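Local coordinates for protein CD180 antigen (Mus musculus, PDB 3T6Q) that probably cooperates with MD-1 and TLR4 in the innate immune response of B cells to bacterial lipopolysaccharide, leading to NF-kappa-B activation, at residues L569-Y572 and Q577-E580; S514-A519 and L528-N533. All blocks are in the same frame, centred on the assembly; numbering follows the deposited sequence. Where two conformers were deposited one is given.

Contact 1: residues L569-Y572 and Q577-E580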
loop_
_atom_site.group_PDB
_atom_site.type_symbol
_atom_site.label_atom_id
_atom_site.label_comp_id
_atom_site.label_asym_id
_atom_site.label_seq_id
_atom_site.Cartn_x
_atom_site.Cartn_y
_atom_site.Cartn_z
ATOM N N LEU A 569 -47.042 1.012 40.898
ATOM C CA LEU A 569 -47.129 1.740 39.631
ATOM C C LEU A 569 -47.093 3.271 39.802
ATOM O O LEU A 569 -46.388 3.963 39.068
ATOM C CB LEU A 569 -48.369 1.310 38.828
ATOM C CG LEU A 569 -48.373 -0.157 38.380
ATOM C CD1 LEU A 569 -49.748 -0.583 37.860
ATOM C CD2 LEU A 569 -47.278 -0.411 37.347
ATOM N N GLU A 570 -47.841 3.771 40.773
ATOM C CA GLU A 570 -47.836 5.201 41.141
ATOM C C GLU A 570 -46.437 5.646 41.653
ATOM O O GLU A 570 -45.894 6.674 41.219
ATOM C CB GLU A 570 -48.915 5.463 42.197
ATOM C CG GLU A 570 -50.324 5.541 41.574
ATOM C CD GLU A 570 -51.476 5.601 42.588
ATOM O OE1 GLU A 570 -51.242 5.851 43.786
ATOM O OE2 GLU A 570 -52.639 5.390 42.178
ATOM N N TRP A 571 -45.863 4.835 42.540
ATOM C CA TRP A 571 -44.518 5.054 43.072
ATOM C C TRP A 571 -43.523 5.140 41.954
ATOM O O TRP A 571 -42.640 6.023 41.974
ATOM C CB TRP A 571 -44.143 3.949 44.073
ATOM C CG TRP A 571 -42.751 4.064 44.650
ATOM C CD1 TRP A 571 -42.391 4.614 45.868
ATOM C CD2 TRP A 571 -41.487 3.606 44.046
ATOM N NE1 TRP A 571 -41.039 4.544 46.052
ATOM C CE2 TRP A 571 -40.433 3.969 44.991
ATOM C CE3 TRP A 571 -41.138 3.001 42.853
ATOM C CZ2 TRP A 571 -39.088 3.687 44.747
ATOM C CZ3 TRP A 571 -39.769 2.732 42.606
ATOM C CH2 TRP A 571 -38.776 3.077 43.537
ATOM N N TYR A 572 -43.637 4.228 40.980
ATOM C CA TYR A 572 -42.722 4.140 39.842
ATOM C C TYR A 572 -42.647 5.460 39.084
ATOM O O TYR A 572 -41.543 5.915 38.733
ATOM C CB TYR A 572 -43.142 3.010 38.901
ATOM C CG TYR A 572 -42.142 2.644 37.809
ATOM C CD1 TYR A 572 -42.157 3.290 36.557
ATOM C CD2 TYR A 572 -41.194 1.642 38.016
ATOM C CE1 TYR A 572 -41.252 2.946 35.559
ATOM C CE2 TYR A 572 -40.312 1.265 37.012
ATOM C CZ TYR A 572 -40.330 1.930 35.793
ATOM O OH TYR A 572 -39.439 1.561 34.806
ATOM N N GLN A 577 -36.122 8.876 38.985
ATOM C CA GLN A 577 -34.729 9.249 39.251
ATOM C C GLN A 577 -34.018 8.176 40.129
ATOM O O GLN A 577 -32.784 8.174 40.223
ATOM C CB GLN A 577 -34.669 10.654 39.898
ATOM C CG GLN A 577 -35.007 10.710 41.393
ATOM C CD GLN A 577 -36.502 10.548 41.717
ATOM O OE1 GLN A 577 -37.374 10.546 40.829
ATOM N NE2 GLN A 577 -36.802 10.401 43.006
ATOM N N LYS A 578 -34.793 7.308 40.795
ATOM C CA LYS A 578 -34.214 6.176 41.545
ATOM C C LYS A 578 -34.127 4.897 40.688
ATOM O O LYS A 578 -33.726 3.857 41.179
ATOM C CB LYS A 578 -34.992 5.891 42.835
ATOM C CG LYS A 578 -35.055 7.043 43.818
ATOM C CD LYS A 578 -35.770 6.633 45.100
ATOM C CE LYS A 578 -35.876 7.838 45.999
ATOM N NZ LYS A 578 -34.559 8.034 46.684
ATOM N N LEU A 579 -34.480 4.965 39.412
ATOM C CA LEU A 579 -34.597 3.738 38.623
ATOM C C LEU A 579 -33.611 3.681 37.487
ATOM O O LEU A 579 -33.458 4.653 36.760
ATOM C CB LEU A 579 -36.051 3.512 38.121
ATOM C CG LEU A 579 -37.086 3.225 39.243
ATOM C CD1 LEU A 579 -38.487 3.626 38.823
ATOM C CD2 LEU A 579 -37.068 1.766 39.673
ATOM N N GLU A 580 -32.969 2.525 37.329
ATOM C CA GLU A 580 -31.986 2.274 36.282
ATOM C C GLU A 580 -32.557 1.316 35.217
ATOM O O GLU A 580 -33.264 0.371 35.562
ATOM C CB GLU A 580 -30.755 1.628 36.940
ATOM C CG GLU A 580 -29.619 1.317 35.984
ATOM C CD GLU A 580 -28.428 0.678 36.684
ATOM O OE1 GLU A 580 -27.461 1.403 36.965
ATOM O OE2 GLU A 580 -28.468 -0.531 36.989
#
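One face of the Tyr572 ring carries the CD1 methyl of Leu579, which sits 3.4 Å above the ring plane and is displaced toward the rim on the CD2-CE2 side. Tyr572 CD2 and Leu579 CD1 are 3.5 Å apart, and the methyl lies 3.7 Å from the ring centroid, 22° off the normal, a CH-pi contact. The Trp571 indole meets the same leucine obliquely through its six-membered ring: Trp571 CZ3 is 4.1 Å from both Leu579 CD1 and Leu579 CD2, so this atom faces the fork between the two methyls. Lys578 CD reaches Trp571 CZ2 more loosely, at 4.5 Å. Both aromatic side chains leave the helix with CG trans to the backbone N (chi1 178° for Trp571, -169° for Tyr572), which swings their rings toward Leu579. Beyond the two segments, Trp571 NE1 bonds to Ser547 OG, while Lys578 NZ binds the carbonyl oxygens of Ser547 and Gln549. In the C-terminal LRR cap (LRRCT), helix 566-574 thereby closes against the short, weakly bonded strand 579-580 at the edge of the stacked parallel strands. No hydrogen bond crosses between the segments; their cohesion is apolar and CH-pi, with the polar ends of Trp571 and Lys578 tied instead to the end of helix 543-547 and just beyond.

Contact 2: residues S514-A519 and L528-N533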
loop_
_atom_site.group_PDB
_atom_site.type_symbol
_atom_site.label_atom_id
_atom_site.label_comp_id
_atom_site.label_asym_id
_atom_site.label_seq_id
_atom_site.Cartn_x
_atom_site.Cartn_y
_atom_site.Cartn_z
ATOM N N SER A 514 -40.941 -10.329 45.440
ATOM C CA SER A 514 -40.783 -8.987 46.010
ATOM C C SER A 514 -40.423 -8.975 47.500
ATOM O O SER A 514 -39.786 -8.019 47.970
ATOM C CB SER A 514 -42.060 -8.168 45.781
ATOM O OG SER A 514 -43.083 -8.752 46.561
ATOM N N SER A 515 -40.813 -10.001 48.265
ATOM C CA SER A 515 -40.504 -9.965 49.717
ATOM C C SER A 515 -38.978 -9.990 50.030
ATOM O O SER A 515 -38.578 -9.598 51.118
ATOM C CB SER A 515 -41.264 -11.037 50.502
ATOM O OG SER A 515 -40.793 -12.341 50.185
ATOM N N SER A 516 -38.145 -10.414 49.072
ATOM C CA SER A 516 -36.683 -10.256 49.189
ATOM C C SER A 516 -36.231 -8.822 49.540
ATOM O O SER A 516 -35.206 -8.639 50.197
ATOM C CB SER A 516 -36.001 -10.695 47.882
ATOM O OG SER A 516 -36.300 -9.802 46.792
ATOM N N ILE A 517 -37.002 -7.820 49.108
ATOM C CA ILE A 517 -36.733 -6.397 49.374
ATOM C C ILE A 517 -36.664 -6.106 50.895
ATOM O O ILE A 517 -35.896 -5.231 51.332
ATOM C CB ILE A 517 -37.763 -5.503 48.616
ATOM C CG1 ILE A 517 -37.530 -5.640 47.097
ATOM C CG2 ILE A 517 -37.722 -4.041 49.127
ATOM C CD1 ILE A 517 -38.645 -5.142 46.188
ATOM N N GLU A 518 -37.409 -6.873 51.687
ATOM C CA GLU A 518 -37.389 -6.759 53.171
ATOM C C GLU A 518 -36.022 -6.998 53.840
ATOM O O GLU A 518 -35.794 -6.573 54.974
ATOM C CB GLU A 518 -38.439 -7.687 53.806
ATOM C CG GLU A 518 -38.781 -7.354 55.254
ATOM C CD GLU A 518 -39.461 -6.004 55.448
ATOM O OE1 GLU A 518 -39.289 -5.417 56.535
ATOM O OE2 GLU A 518 -40.190 -5.531 54.546
ATOM N N ALA A 519 -35.130 -7.690 53.140
ATOM C CA ALA A 519 -33.771 -7.940 53.615
ATOM C C ALA A 519 -32.882 -6.680 53.556
ATOM O O ALA A 519 -31.826 -6.661 54.183
ATOM C CB ALA A 519 -33.143 -9.055 52.775
ATOM N N LEU A 528 -29.106 -1.120 44.197
ATOM C CA LEU A 528 -29.787 -2.407 44.403
ATOM C C LEU A 528 -30.153 -2.945 43.033
ATOM O O LEU A 528 -31.022 -2.393 42.367
ATOM C CB LEU A 528 -31.041 -2.250 45.219
ATOM C CG LEU A 528 -31.928 -3.517 45.338
ATOM C CD1 LEU A 528 -31.184 -4.690 45.955
ATOM C CD2 LEU A 528 -33.166 -3.197 46.171
ATOM N N ASN A 529 -29.452 -3.981 42.597
ATOM C CA ASN A 529 -29.745 -4.570 41.294
ATOM C C ASN A 529 -30.625 -5.791 41.482
ATOM O O ASN A 529 -30.177 -6.792 42.034
ATOM C CB ASN A 529 -28.429 -4.964 40.582
ATOM C CG ASN A 529 -28.643 -5.349 39.135
ATOM O OD1 ASN A 529 -29.767 -5.412 38.657
ATOM N ND2 ASN A 529 -27.545 -5.629 38.428
ATOM N N LEU A 530 -31.892 -5.679 41.057
ATOM C CA LEU A 530 -32.839 -6.789 41.085
ATOM C C LEU A 530 -33.154 -7.300 39.666
ATOM O O LEU A 530 -34.187 -7.941 39.464
ATOM C CB LEU A 530 -34.142 -6.397 41.818
ATOM C CG LEU A 530 -33.904 -6.336 43.350
ATOM C CD1 LEU A 530 -35.026 -5.634 44.105
ATOM C CD2 LEU A 530 -33.698 -7.722 43.913
ATOM N N ALA A 531 -32.295 -7.016 38.681
ATOM C CA ALA A 531 -32.598 -7.383 37.298
ATOM C C ALA A 531 -32.769 -8.887 37.181
ATOM O O ALA A 531 -32.107 -9.647 37.913
ATOM C CB ALA A 531 -31.481 -6.916 36.335
ATOM N N SER A 532 -33.648 -9.330 36.263
ATOM C CA SER A 532 -33.827 -10.757 35.974
ATOM C C SER A 532 -34.130 -11.576 37.210
ATOM O O SER A 532 -33.383 -12.474 37.569
ATOM C CB SER A 532 -32.628 -11.376 35.245
ATOM O OG SER A 532 -32.440 -10.707 34.013
ATOM N N ASN A 533 -35.212 -11.233 37.875
ATOM C CA ASN A 533 -35.721 -12.049 38.960
ATOM C C ASN A 533 -37.179 -12.380 38.654
ATOM O O ASN A 533 -37.569 -12.309 37.501
ATOM C CB ASN A 533 -35.561 -11.269 40.260
ATOM C CG ASN A 533 -34.209 -11.549 40.873
ATOM O OD1 ASN A 533 -33.959 -12.676 41.269
ATOM N ND2 ASN A 533 -33.295 -10.560 40.844
#
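The backbone oxygen of Leu530, whose side chain meets Ile517, is gripped by two asparagine amides: Asn533 ND2 at 3.1 Å and the ND2 of Asn557. The first bond is nearly straight (N-H...O 169°) and lies in the amide plane of Asn533, yet its donor stands above the carbonyl plane of Leu530. Asn533 ND2 also donates to Leu507 O, and Asn533 OD1 accepts from Leu512 N, so both ends of this buried amide are used and its rotation is fixed. Asn557 ND2 on Leu530 O repeats, one turn on, Asn533 ND2 on Leu507 O, consistent with the asparagine ladder of leucine-rich repeats. Nearby, Asn529 OD1 accepts from Ala531 N at 3.0 Å, an Asx turn that begins on the last residue of the strand. Across the interior, Leu530 CD1 touches Ile517 CG1 at 3.9 Å, the two branches meeting at a slant. Ile517 holds CG1 trans to its carbonyl carbon (chi1 -67°), which brings that arm toward the leucine. Ser516 OG, 4.4 Å from Leu530 CD2, bonds to Thr513 O. The contact thus joins the 3-10 segment of LRR 18 to Leu530, just past strand 527-529 of LRR 19; that strand pairs with 504-506 and 551-553, and Ile517 also rests on Ile545 of helix 543-547.

In the fold
Both contacts lie toward the C-terminal end of the solenoid, with centres about 14 Å apart and nearest atoms about 5 Å apart without touching. Contact 2 is wholly buried and joins consecutive repeats; contact 1 is only partly buried, belongs to the C-terminal LRR cap and ends the run of parallel strands. Strand 551-553 separates their strands 527-529 and 579-580; the Glu580 carboxylate reaches across it to Tyr527 OH and also bonds Asn553 ND2 on it. Helix 543-547 packs on both, through Ile517 and Trp571. The larger interface, 190 Å² against 98 Å², is the aromatic one of the cap; the repeat interior relies on aliphatic contact beside asparagine side chains bonded to backbone carbonyls.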